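Probable UbiX-like flavin prenyltransferase (Escherichia coli, PDB 1SBZ) probably transfers the prenyl group of dimethylallyl phosphate to reduced FMN, making the prenylated cofactor of a phenolic acid decarboxylase. Local coordinates at residues D[1-13]-D[19-31]. Residues are numbered along the deposited sequence; the frame is centred on the assembly and turned at random.
Sequences MKLIVGMTGATGA and LLQALREMPNVET. With FMN (flavin mononucleotide), chain H.
V5 packs its two methyls against L19, L20 and L23 of helix 13-24. With CG1 anti to the backbone N (chi1 178°), L19 CD2 lies against both methyls, 3.9 Å from V5 CG1, while L20 CD2 meets CG1 and L23 CD2 meets CG2 at 3.8 Å. Further along the strand M7, a selenomethionine, lays its SE 4.1 Å from L20 CD1; nearer the start L3 CD1 meets V29 CG1, closing the same apolar layer. Helix 158-170 covers L19 and L23 from outside the two segments.

Backbone bonding pairs the strands in parallel register, K2 beside E30 and L3 beside T31. E30 N donates to M1 O at 3.0 Å, and L3 N to E30 O at 2.9 Å, both with N-H...O angles of 163°. The axis of helix piece 19-24 runs nearly antiparallel to strand 2-7 (159° between N-to-C directions), 11.0 Å away at closest approach; the helix is the return leg of the beta-alpha-beta crossover that links strand 2-7 to strand 30-35 in this Rossmann-like flavoprotein sheet.

On the face carrying K2 and E30 the two side chains run side by side: K2 CD sits 3.5 Å from E30 OE2, yet the charged ends bond to other partners, K2 NZ to R77 O and E30 OE2 to H32.

Beyond the strand's C-terminal end, G9 grips FMN twice, its N donating to O1P and its O accepting from O2' at 2.6 Å, while T11 N reaches flavin O4.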
loop_
_atom_site.group_PDB
_atom_site.type_symbol
_atom_site.label_atom_id
_atom_site.label_comp_id
_atom_site.label_asym_id
_atom_site.label_seq_id
_atom_site.Cartn_x
_atom_site.Cartn_y
_atom_site.Cartn_z
HETATM N N MSE D 1 -24.649 -26.946 19.130
HETATM C CA MSE D 1 -24.264 -26.030 18.012
HETATM C C MSE D 1 -25.385 -25.056 17.658
HETATM O O MSE D 1 -26.484 -25.471 17.277
HETATM C CB MSE D 1 -23.820 -26.831 16.778
HETATM C CG MSE D 1 -23.792 -26.042 15.466
HETATM SE SE MSE D 1 -22.433 -26.605 14.176
HETATM C CE MSE D 1 -22.084 -28.449 14.841
ATOM N N LYS D 2 -25.094 -23.762 17.787
ATOM C CA LYS D 2 -26.044 -22.712 17.423
ATOM C C LYS D 2 -25.541 -21.965 16.194
ATOM O O LYS D 2 -24.462 -21.379 16.220
ATOM C CB LYS D 2 -26.264 -21.727 18.574
ATOM C CG LYS D 2 -26.853 -22.315 19.843
ATOM C CD LYS D 2 -27.185 -21.187 20.812
ATOM C CE LYS D 2 -26.958 -21.594 22.264
ATOM N NZ LYS D 2 -26.588 -20.405 23.106
ATOM N N LEU D 3 -26.327 -21.998 15.123
ATOM C CA LEU D 3 -25.961 -21.330 13.872
ATOM C C LEU D 3 -26.943 -20.237 13.519
ATOM O O LEU D 3 -28.161 -20.429 13.615
ATOM C CB LEU D 3 -25.892 -22.325 12.710
ATOM C CG LEU D 3 -24.824 -23.416 12.726
ATOM C CD1 LEU D 3 -24.969 -24.313 11.491
ATOM C CD2 LEU D 3 -23.437 -22.797 12.784
ATOM N N ILE D 4 -26.404 -19.089 13.116
ATOM C CA ILE D 4 -27.209 -18.032 12.537
ATOM C C ILE D 4 -27.238 -18.199 11.016
ATOM O O ILE D 4 -26.206 -18.447 10.381
ATOM C CB ILE D 4 -26.671 -16.634 12.922
ATOM C CG1 ILE D 4 -26.522 -16.504 14.443
ATOM C CG2 ILE D 4 -27.582 -15.540 12.368
ATOM C CD1 ILE D 4 -25.692 -15.303 14.890
ATOM N N VAL D 5 -28.432 -18.068 10.449
ATOM C CA VAL D 5 -28.643 -18.169 9.014
ATOM C C VAL D 5 -29.276 -16.864 8.558
ATOM O O VAL D 5 -30.427 -16.567 8.885
ATOM C CB VAL D 5 -29.523 -19.397 8.639
ATOM C CG1 VAL D 5 -29.785 -19.454 7.137
ATOM C CG2 VAL D 5 -28.870 -20.701 9.100
ATOM N N GLY D 6 -28.496 -16.058 7.845
ATOM C CA GLY D 6 -29.015 -14.836 7.253
ATOM C C GLY D 6 -29.423 -15.148 5.828
ATOM O O GLY D 6 -28.738 -15.897 5.138
HETATM N N MSE D 7 -30.549 -14.601 5.389
HETATM C CA MSE D 7 -30.928 -14.708 3.988
HETATM C C MSE D 7 -31.108 -13.331 3.424
HETATM O O MSE D 7 -31.583 -12.421 4.099
HETATM C CB MSE D 7 -32.189 -15.546 3.792
HETATM C CG MSE D 7 -31.983 -17.028 4.038
HETATM SE SE MSE D 7 -33.511 -18.089 3.440
HETATM C CE MSE D 7 -33.492 -17.709 1.521
ATOM N N THR D 8 -30.765 -13.199 2.155
ATOM C CA THR D 8 -30.586 -11.904 1.549
ATOM C C THR D 8 -31.116 -11.902 0.103
ATOM O O THR D 8 -31.243 -12.959 -0.505
ATOM C CB THR D 8 -29.084 -11.583 1.698
ATOM O OG1 THR D 8 -28.902 -10.675 2.797
ATOM C CG2 THR D 8 -28.538 -10.895 0.547
ATOM N N GLY D 9 -31.425 -10.720 -0.429
ATOM C CA GLY D 9 -32.151 -10.587 -1.695
ATOM C C GLY D 9 -31.356 -10.777 -2.978
ATOM O O GLY D 9 -31.566 -10.060 -3.950
ATOM N N ALA D 10 -30.441 -11.735 -2.986
ATOM C CA ALA D 10 -29.808 -12.161 -4.226
ATOM C C ALA D 10 -30.593 -13.342 -4.779
ATOM O O ALA D 10 -31.185 -14.122 -4.023
ATOM C CB ALA D 10 -28.354 -12.544 -3.993
ATOM N N THR D 11 -30.612 -13.480 -6.099
ATOM C CA THR D 11 -31.268 -14.636 -6.675
ATOM C C THR D 11 -30.558 -15.884 -6.130
ATOM O O THR D 11 -29.343 -15.890 -5.956
ATOM C CB THR D 11 -31.326 -14.547 -8.222
ATOM O OG1 THR D 11 -31.917 -15.740 -8.747
ATOM C CG2 THR D 11 -29.930 -14.513 -8.851
ATOM N N GLY D 12 -31.325 -16.906 -5.783
ATOM C CA GLY D 12 -30.758 -18.067 -5.123
ATOM C C GLY D 12 -31.391 -18.367 -3.783
ATOM O O GLY D 12 -30.765 -19.002 -2.925
ATOM N N ALA D 13 -32.639 -17.927 -3.599
ATOM C CA ALA D 13 -33.399 -18.271 -2.390
ATOM C C ALA D 13 -33.549 -19.788 -2.169
ATOM O O ALA D 13 -33.547 -20.228 -1.016
ATOM C CB ALA D 13 -34.762 -17.582 -2.379
ATOM N N LEU D 19 -30.654 -25.279 2.569
ATOM C CA LEU D 19 -29.738 -25.321 3.708
ATOM C C LEU D 19 -30.510 -25.377 5.029
ATOM O O LEU D 19 -30.133 -26.123 5.942
ATOM C CB LEU D 19 -28.760 -24.141 3.677
ATOM C CG LEU D 19 -27.800 -23.959 4.861
ATOM C CD1 LEU D 19 -26.388 -23.694 4.368
ATOM C CD2 LEU D 19 -28.282 -22.833 5.762
ATOM N N LEU D 20 -31.584 -24.590 5.117
ATOM C CA LEU D 20 -32.454 -24.595 6.292
ATOM C C LEU D 20 -33.169 -25.929 6.472
ATOM O O LEU D 20 -33.339 -26.391 7.602
ATOM C CB LEU D 20 -33.481 -23.459 6.228
ATOM C CG LEU D 20 -33.039 -22.046 6.603
ATOM C CD1 LEU D 20 -34.133 -21.063 6.229
ATOM C CD2 LEU D 20 -32.708 -21.940 8.084
ATOM N N GLN D 21 -33.589 -26.537 5.362
ATOM C CA GLN D 21 -34.186 -27.874 5.386
ATOM C C GLN D 21 -33.205 -28.919 5.923
ATOM O O GLN D 21 -33.555 -29.708 6.801
ATOM C CB GLN D 21 -34.660 -28.278 3.989
ATOM C CG GLN D 21 -35.996 -27.672 3.574
ATOM C CD GLN D 21 -36.259 -27.783 2.082
ATOM O OE1 GLN D 21 -35.349 -28.067 1.299
ATOM N NE2 GLN D 21 -37.504 -27.554 1.687
ATOM N N ALA D 22 -31.983 -28.920 5.390
ATOM C CA ALA D 22 -30.934 -29.850 5.817
ATOM C C ALA D 22 -30.563 -29.673 7.292
ATOM O O ALA D 22 -30.271 -30.649 7.985
ATOM C CB ALA D 22 -29.697 -29.703 4.936
ATOM N N LEU D 23 -30.578 -28.425 7.757
ATOM C CA LEU D 23 -30.314 -28.108 9.160
ATOM C C LEU D 23 -31.418 -28.628 10.083
ATOM O O LEU D 23 -31.135 -29.097 11.193
ATOM C CB LEU D 23 -30.116 -26.599 9.344
ATOM C CG LEU D 23 -28.708 -25.988 9.425
ATOM C CD1 LEU D 23 -27.677 -26.687 8.558
ATOM C CD2 LEU D 23 -28.755 -24.507 9.085
ATOM N N ARG D 24 -32.665 -28.554 9.610
ATOM C CA ARG D 24 -33.834 -29.048 10.351
ATOM C C ARG D 24 -33.736 -30.549 10.654
ATOM O O ARG D 24 -34.275 -31.025 11.652
ATOM C CB ARG D 24 -35.125 -28.739 9.581
ATOM C CG ARG D 24 -36.407 -28.696 10.421
ATOM C CD ARG D 24 -36.312 -27.813 11.668
ATOM N NE ARG D 24 -37.591 -27.206 12.045
ATOM C CZ ARG D 24 -37.788 -26.488 13.153
ATOM N NH1 ARG D 24 -36.792 -26.283 14.010
ATOM N NH2 ARG D 24 -38.986 -25.975 13.408
ATOM N N GLU D 25 -33.027 -31.276 9.797
ATOM C CA GLU D 25 -32.847 -32.715 9.948
ATOM C C GLU D 25 -31.674 -33.072 10.872
ATOM O O GLU D 25 -31.264 -34.232 10.949
ATOM C CB GLU D 25 -32.665 -33.370 8.571
ATOM C CG GLU D 25 -33.827 -33.165 7.602
ATOM C CD GLU D 25 -35.134 -33.775 8.091
ATOM O OE1 GLU D 25 -35.112 -34.906 8.624
ATOM O OE2 GLU D 25 -36.189 -33.119 7.944
HETATM N N MSE D 26 -31.135 -32.070 11.566
HETATM C CA MSE D 26 -30.045 -32.277 12.523
HETATM C C MSE D 26 -30.464 -31.712 13.883
HETATM O O MSE D 26 -30.509 -30.491 14.062
HETATM C CB MSE D 26 -28.744 -31.630 12.027
HETATM C CG MSE D 26 -28.332 -32.046 10.610
HETATM SE SE MSE D 26 -26.743 -31.138 9.887
HETATM C CE MSE D 26 -27.031 -29.389 10.621
ATOM N N PRO D 27 -30.779 -32.600 14.831
ATOM C CA PRO D 27 -31.391 -32.206 16.108
ATOM C C PRO D 27 -30.434 -31.475 17.047
ATOM O O PRO D 27 -30.872 -30.701 17.900
ATOM C CB PRO D 27 -31.813 -33.547 16.728
ATOM C CG PRO D 27 -31.667 -34.562 15.628
ATOM C CD PRO D 27 -30.559 -34.057 14.759
ATOM N N ASN D 28 -29.140 -31.726 16.878
ATOM C CA ASN D 28 -28.081 -31.071 17.652
ATOM C C ASN D 28 -27.857 -29.600 17.274
ATOM O O ASN D 28 -27.035 -28.915 17.892
ATOM C CB ASN D 28 -26.766 -31.844 17.478
ATOM C CG ASN D 28 -26.477 -32.188 16.018
ATOM O OD1 ASN D 28 -27.380 -32.581 15.271
ATOM N ND2 ASN D 28 -25.212 -32.048 15.609
ATOM N N VAL D 29 -28.592 -29.127 16.267
ATOM C CA VAL D 29 -28.375 -27.799 15.692
ATOM C C VAL D 29 -29.580 -26.875 15.884
ATOM O O VAL D 29 -30.683 -27.156 15.419
ATOM C CB VAL D 29 -27.978 -27.889 14.190
ATOM C CG1 VAL D 29 -27.819 -26.504 13.578
ATOM C CG2 VAL D 29 -26.697 -28.689 14.026
ATOM N N GLU D 30 -29.341 -25.774 16.589
ATOM C CA GLU D 30 -30.330 -24.726 16.788
ATOM C C GLU D 30 -30.075 -23.610 15.774
ATOM O O GLU D 30 -28.962 -23.090 15.682
ATOM C CB GLU D 30 -30.229 -24.199 18.217
ATOM C CG GLU D 30 -31.154 -23.043 18.554
ATOM C CD GLU D 30 -30.947 -22.563 19.973
ATOM O OE1 GLU D 30 -31.059 -23.391 20.899
ATOM O OE2 GLU D 30 -30.662 -21.361 20.167
ATOM N N THR D 31 -31.102 -23.253 15.009
ATOM C CA THR D 31 -30.938 -22.278 13.936
ATOM C C THR D 31 -31.628 -20.967 14.260
ATOM O O THR D 31 -32.772 -20.950 14.713
ATOM C CB THR D 31 -31.434 -22.838 12.580
ATOM O OG1 THR D 31 -32.788 -23.283 12.708
ATOM C CG2 THR D 31 -30.678 -24.109 12.212
HETATM N N1 FMN H . -28.341 -8.382 -5.810
HETATM C C2 FMN H . -27.122 -9.017 -5.878
HETATM O O2 FMN H . -26.164 -8.481 -5.334
HETATM N N3 FMN H . -26.998 -10.219 -6.546
HETATM C C4 FMN H . -28.113 -10.793 -7.146
HETATM O O4 FMN H . -28.047 -11.972 -7.509
HETATM C C4A FMN H . -29.358 -10.142 -7.071
HETATM N N5 FMN H . -30.495 -10.680 -7.651
HETATM C C5A FMN H . -31.715 -10.019 -7.557
HETATM C C6 FMN H . -32.861 -10.569 -8.139
HETATM C C7 FMN H . -34.096 -9.910 -8.045
HETATM C C7M FMN H . -35.347 -10.697 -8.347
HETATM C C8 FMN H . -34.181 -8.690 -7.363
HETATM C C8M FMN H . -35.514 -8.074 -7.011
HETATM C C9 FMN H . -33.038 -8.149 -6.786
HETATM C C9A FMN H . -31.805 -8.807 -6.875
HETATM N N10 FMN H . -30.666 -8.254 -6.296
HETATM C C10 FMN H . -29.457 -8.922 -6.398
HETATM C "C1'" FMN H . -30.691 -6.832 -5.803
HETATM C "C2'" FMN H . -30.814 -6.819 -4.282
HETATM O "O2'" FMN H . -31.972 -7.532 -3.901
HETATM C "C3'" FMN H . -30.816 -5.397 -3.710
HETATM O "O3'" FMN H . -29.516 -4.838 -3.830
HETATM C "C4'" FMN H . -31.296 -5.321 -2.256
HETATM O "O4'" FMN H . -31.134 -4.013 -1.738
HETATM C "C5'" FMN H . -30.558 -6.286 -1.335
HETATM O "O5'" FMN H . -30.885 -6.005 0.016
HETATM P P FMN H . -30.583 -7.130 1.130
HETATM O O1P FMN H . -31.564 -8.262 0.907
HETATM O O2P FMN H . -30.763 -6.483 2.471
HETATM O O3P FMN H . -29.159 -7.624 0.963
#